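Local coordinates for protein dipeptidase AC. Metallo peptidase. MEROPS family M19 (PDB 3LY0) that probably hydrolyses dipeptides as a zinc metallodipeptidase, and here holds a phosphinate mimic of L-Ala-D-Ala at its zinc ions, at residues N14-R19 / L104-A109. Residues are numbered along the deposited sequence; the frame is centred on the assembly and turned at random.
With ZN (zinc ion), chain D; LY0 ((2R)-3-[(R)-[(1R)-1-aminoethyl](hydroxy)phosphoryl]-2-methylpropanoic acid), chain C.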
ATOM      1  N   ASN A  14      -2.208   2.125  -3.742  1.00  9.23           N
ATOM      2  CA  ASN A  14      -1.820   2.468  -5.109  1.00  9.10           C
ATOM      3  C   ASN A  14      -1.102   3.801  -5.163  1.00  9.16           C
ATOM      4  O   ASN A  14      -1.261   4.629  -4.265  1.00  9.78           O
ATOM      5  CB  ASN A  14      -3.024   2.452  -6.073  1.00  9.34           C
ATOM      6  CG  ASN A  14      -3.857   3.716  -5.995  1.00  9.75           C
ATOM      7  OD1 ASN A  14      -3.430   4.791  -6.424  1.00  9.77           O
ATOM      8  ND2 ASN A  14      -5.065   3.592  -5.456  1.00  9.41           N
ATOM      9  N   ASP A  15      -0.307   3.984  -6.215  1.00 10.20           N
ATOM     10  CA  ASP A  15       0.452   5.206  -6.415  1.00 10.27           C
ATOM     11  C   ASP A  15      -0.019   6.008  -7.625  1.00 10.23           C
ATOM     12  O   ASP A  15       0.770   6.687  -8.273  1.00  9.99           O
ATOM     13  CB  ASP A  15       1.940   4.881  -6.524  1.00 10.66           C
ATOM     14  CG  ASP A  15       2.502   4.345  -5.226  1.00 10.75           C
ATOM     15  OD1 ASP A  15       2.544   5.105  -4.233  1.00 10.30           O
ATOM     16  OD2 ASP A  15       2.882   3.164  -5.175  1.00  9.31           O
ATOM     17  N   PHE A  16      -1.314   5.944  -7.918  1.00  9.85           N
ATOM     18  CA  PHE A  16      -1.852   6.747  -9.005  1.00 12.51           C
ATOM     19  C   PHE A  16      -1.507   8.231  -8.864  1.00 10.27           C
ATOM     20  O   PHE A  16      -1.265   8.904  -9.861  1.00 10.35           O
ATOM     21  CB  PHE A  16      -3.364   6.576  -9.104  1.00 11.56           C
ATOM     22  CG  PHE A  16      -3.984   7.368 -10.212  1.00 10.56           C
ATOM     23  CD1 PHE A  16      -4.734   8.492  -9.926  1.00 10.68           C
ATOM     24  CD2 PHE A  16      -3.787   7.001 -11.534  1.00 11.97           C
ATOM     25  CE1 PHE A  16      -5.308   9.236 -10.943  1.00 10.03           C
ATOM     26  CE2 PHE A  16      -4.345   7.738 -12.558  1.00 12.31           C
ATOM     27  CZ  PHE A  16      -5.113   8.857 -12.262  1.00 10.51           C
ATOM     28  N   LEU A  17      -1.477   8.747  -7.639  1.00  9.44           N
ATOM     29  CA  LEU A  17      -1.195  10.167  -7.445  1.00  9.78           C
ATOM     30  C   LEU A  17       0.185  10.555  -7.983  1.00 10.63           C
ATOM     31  O   LEU A  17       0.403  11.700  -8.375  1.00 12.24           O
ATOM     32  CB  LEU A  17      -1.325  10.563  -5.969  1.00 11.03           C
ATOM     33  CG  LEU A  17      -2.749  10.574  -5.406  1.00  9.96           C
ATOM     34  CD1 LEU A  17      -2.707  10.757  -3.908  1.00 10.22           C
ATOM     35  CD2 LEU A  17      -3.591  11.679  -6.067  1.00 11.52           C
ATOM     36  N   LEU A  18       1.116   9.606  -8.013  1.00 12.51           N
ATOM     37  CA  LEU A  18       2.435   9.910  -8.539  1.00 11.82           C
ATOM     38  C   LEU A  18       2.345  10.279 -10.014  1.00 11.76           C
ATOM     39  O   LEU A  18       3.114  11.102 -10.517  1.00 13.43           O
ATOM     40  CB  LEU A  18       3.386   8.725  -8.321  1.00 14.87           C
ATOM     41  CG  LEU A  18       4.860   8.938  -8.664  1.00 18.40           C
ATOM     42  CD1 LEU A  18       5.506   9.938  -7.724  1.00 19.94           C
ATOM     43  CD2 LEU A  18       5.585   7.595  -8.596  1.00 22.03           C
ATOM     44  N   ARG A  19       1.387   9.688 -10.716  1.00 11.46           N
ATOM     45  CA  ARG A  19       1.228   9.999 -12.128  1.00 12.68           C
ATOM     46  C   ARG A  19       0.698  11.404 -12.340  1.00 13.41           C
ATOM     47  O   ARG A  19       1.064  12.075 -13.309  1.00 14.93           O
ATOM     48  CB  ARG A  19       0.378   8.945 -12.820  1.00 15.07           C
ATOM     49  CG  ARG A  19       1.174   7.639 -12.970  1.00 18.60           C
ATOM     50  CD  ARG A  19       0.367   6.507 -13.551  1.00 16.33           C
ATOM     51  NE  ARG A  19      -0.296   6.907 -14.781  1.00 15.82           N
ATOM     52  CZ  ARG A  19      -1.459   6.418 -15.180  1.00 13.68           C
ATOM     53  NH1 ARG A  19      -2.078   5.496 -14.449  1.00 13.43           N
ATOM     54  NH2 ARG A  19      -2.002   6.857 -16.304  1.00 13.30           N
ATOM     55  N   LEU A 104      -7.899  15.600  -3.899  1.00  9.97           N
ATOM     56  CA  LEU A 104      -9.142  16.352  -3.746  1.00 10.32           C
ATOM     57  C   LEU A 104      -9.670  16.768  -5.111  1.00  9.77           C
ATOM     58  O   LEU A 104     -10.889  16.715  -5.364  1.00 12.35           O
ATOM     59  CB  LEU A 104      -8.976  17.580  -2.845  1.00 11.13           C
ATOM     60  CG  LEU A 104      -8.800  17.334  -1.349  1.00 16.35           C
ATOM     61  CD1 LEU A 104      -8.959  18.643  -0.587  1.00 13.51           C
ATOM     62  CD2 LEU A 104      -9.782  16.294  -0.841  1.00 22.54           C
ATOM     63  N   TRP A 105      -8.767  17.197  -5.983  1.00  9.95           N
ATOM     64  CA  TRP A 105      -9.155  17.527  -7.349  1.00  9.95           C
ATOM     65  C   TRP A 105      -9.849  16.351  -8.051  1.00 12.00           C
ATOM     66  O   TRP A 105     -10.839  16.550  -8.749  1.00 13.40           O
ATOM     67  CB  TRP A 105      -7.966  18.030  -8.176  1.00 11.54           C
ATOM     68  CG  TRP A 105      -8.338  18.098  -9.605  1.00 11.77           C
ATOM     69  CD1 TRP A 105      -8.994  19.117 -10.229  1.00 14.06           C
ATOM     70  CD2 TRP A 105      -8.156  17.073 -10.588  1.00 11.99           C
ATOM     71  NE1 TRP A 105      -9.211  18.798 -11.547  1.00 14.00           N
ATOM     72  CE2 TRP A 105      -8.705  17.549 -11.793  1.00 14.21           C
ATOM     73  CE3 TRP A 105      -7.566  15.802 -10.569  1.00 12.93           C
ATOM     74  CZ2 TRP A 105      -8.687  16.802 -12.972  1.00 15.71           C
ATOM     75  CZ3 TRP A 105      -7.545  15.057 -11.744  1.00 14.43           C
ATOM     76  CH2 TRP A 105      -8.106  15.560 -12.927  1.00 15.90           C
ATOM     77  N   MET A 106      -9.332  15.133  -7.873  1.00 10.08           N
ATOM     78  CA  MET A 106      -9.933  13.953  -8.503  1.00 10.21           C
ATOM     79  C   MET A 106     -11.416  13.836  -8.153  1.00 11.57           C
ATOM     80  O   MET A 106     -12.255  13.490  -8.993  1.00 11.89           O
ATOM     81  CB  MET A 106      -9.204  12.666  -8.079  1.00 10.78           C
ATOM     82  CG  MET A 106      -7.837  12.449  -8.707  1.00  9.98           C
ATOM     83  SD  MET A 106      -6.835  11.131  -7.885  1.00  4.58           S
ATOM     84  CE  MET A 106      -7.923   9.681  -8.046  1.00 13.29           C
ATOM     85  N   GLU A 107     -11.732  14.108  -6.898  1.00 10.78           N
ATOM     86  CA  GLU A 107     -13.107  14.059  -6.426  1.00 11.53           C
ATOM     87  C   GLU A 107     -13.952  15.185  -7.031  1.00 13.98           C
ATOM     88  O   GLU A 107     -15.096  14.961  -7.429  1.00 15.18           O
ATOM     89  CB  GLU A 107     -13.099  14.122  -4.901  1.00 13.26           C
ATOM     90  CG  GLU A 107     -14.446  14.055  -4.225  1.00 16.21           C
ATOM     91  CD  GLU A 107     -14.286  14.036  -2.717  1.00 17.82           C
ATOM     92  OE1 GLU A 107     -13.445  14.814  -2.210  1.00 25.75           O
ATOM     93  OE2 GLU A 107     -14.973  13.252  -2.042  1.00 23.75           O
ATOM     94  N   ARG A 108     -13.404  16.391  -7.108  1.00 12.25           N
ATOM     95  CA  ARG A 108     -14.136  17.484  -7.744  1.00 12.66           C
ATOM     96  C   ARG A 108     -14.425  17.150  -9.197  1.00 15.07           C
ATOM     97  O   ARG A 108     -15.553  17.294  -9.664  1.00 15.53           O
ATOM     98  CB  ARG A 108     -13.362  18.797  -7.643  1.00 12.65           C
ATOM     99  CG  ARG A 108     -13.199  19.264  -6.203  1.00 13.05           C
ATOM    100  CD  ARG A 108     -12.790  20.733  -6.094  1.00 13.75           C
ATOM    101  NE  ARG A 108     -11.546  21.043  -6.792  1.00 12.96           N
ATOM    102  CZ  ARG A 108     -10.336  20.830  -6.290  1.00 12.03           C
ATOM    103  NH1 ARG A 108     -10.211  20.314  -5.071  1.00 12.40           N
ATOM    104  NH2 ARG A 108      -9.259  21.143  -6.994  1.00 15.22           N
ATOM    105  N   ALA A 109     -13.402  16.680  -9.903  1.00 13.89           N
ATOM    106  CA  ALA A 109     -13.479  16.452 -11.348  1.00 13.20           C
ATOM    107  C   ALA A 109     -14.389  15.291 -11.739  1.00 17.65           C
ATOM    108  O   ALA A 109     -14.947  15.270 -12.844  1.00 17.80           O
ATOM    109  CB  ALA A 109     -12.076  16.222 -11.916  1.00 15.31           C
TER
HETATM  110 ZN    ZN D 364       3.560   3.447  -3.081  0.63  9.04          ZN
HETATM  111  P   LY0 C 363       6.157   1.702  -3.757  1.00 12.30           P
HETATM  112  C1  LY0 C 363       7.656   3.654  -5.079  1.00 16.69           C
HETATM  113  N1  LY0 C 363       5.539   4.304  -3.965  1.00 11.58           N
HETATM  114  C2  LY0 C 363       6.245   3.266  -4.696  1.00 13.43           C
HETATM  115  C4  LY0 C 363       6.675   0.294  -4.818  1.00 13.75           C
HETATM  116  C5  LY0 C 363       7.676  -0.642  -4.201  1.00 13.92           C
HETATM  117  C6  LY0 C 363       7.314  -1.047  -2.799  1.00 12.37           C
HETATM  118  C7  LY0 C 363       8.099  -1.782  -5.093  1.00 16.28           C
HETATM  119  O31 LY0 C 363       4.719   1.580  -3.312  1.00 12.01           O
HETATM  120  O32 LY0 C 363       7.062   1.824  -2.486  1.00 11.45           O
HETATM  121  O61 LY0 C 363       8.251  -1.649  -2.025  1.00 12.92           O
HETATM  122  O62 LY0 C 363       6.190  -0.814  -2.322  1.00 11.69           O
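M106 of helix 89-109 reaches across to F16 and L17, just past D15, a zinc ligand of this TIM-barrel metallopeptidase. The pair with F16 is a Met-aromatic contact: M106 SD lies 5.1 Å from the centroid of the F16 ring and 87° off its normal, so the sulfur sits at the ring edge. M106 CE comes in obliquely, 3.9 Å from F16 CD1. The methionine chain is bent at chi3 (58°), and both SD and CE lie against the CD1-CE1 side. On the neighbouring residue, L17 CD2 touches M106 SD at 3.8 Å. No hydrogen bond joins the two segments; the contact is made by apolar side chains and the sulfur, all three residues buried, and is modest at 116 Å² in total. An alanine in place of F16 would probably leave M106 SD and CE without their aromatic partner and the thioether freer to turn. Strand 50-57 adjoins both sides: L17 touches I57 and M106 touches F55, so helix 89-109 packs, through M106, on this strand of the barrel as well as on F16 and L17.

One residue before F16, D15 reaches the active site. It chelates one zinc ion through both carboxylate oxygens, OD1 at 2.3 Å and OD2 at 2.2 Å; H13 and E139 bind the same metal. The phosphinate inhibitor adds its N1 and its O31, the latter 3.1 Å from D15 OD2. Between metal ligand and packing residue, N14 forms an Asx turn leading toward helix 16-22: F16 N donates to N14 OD1 at 2.8 Å with an N-H...O angle of 159°, in the carbonyl plane and on a lone pair.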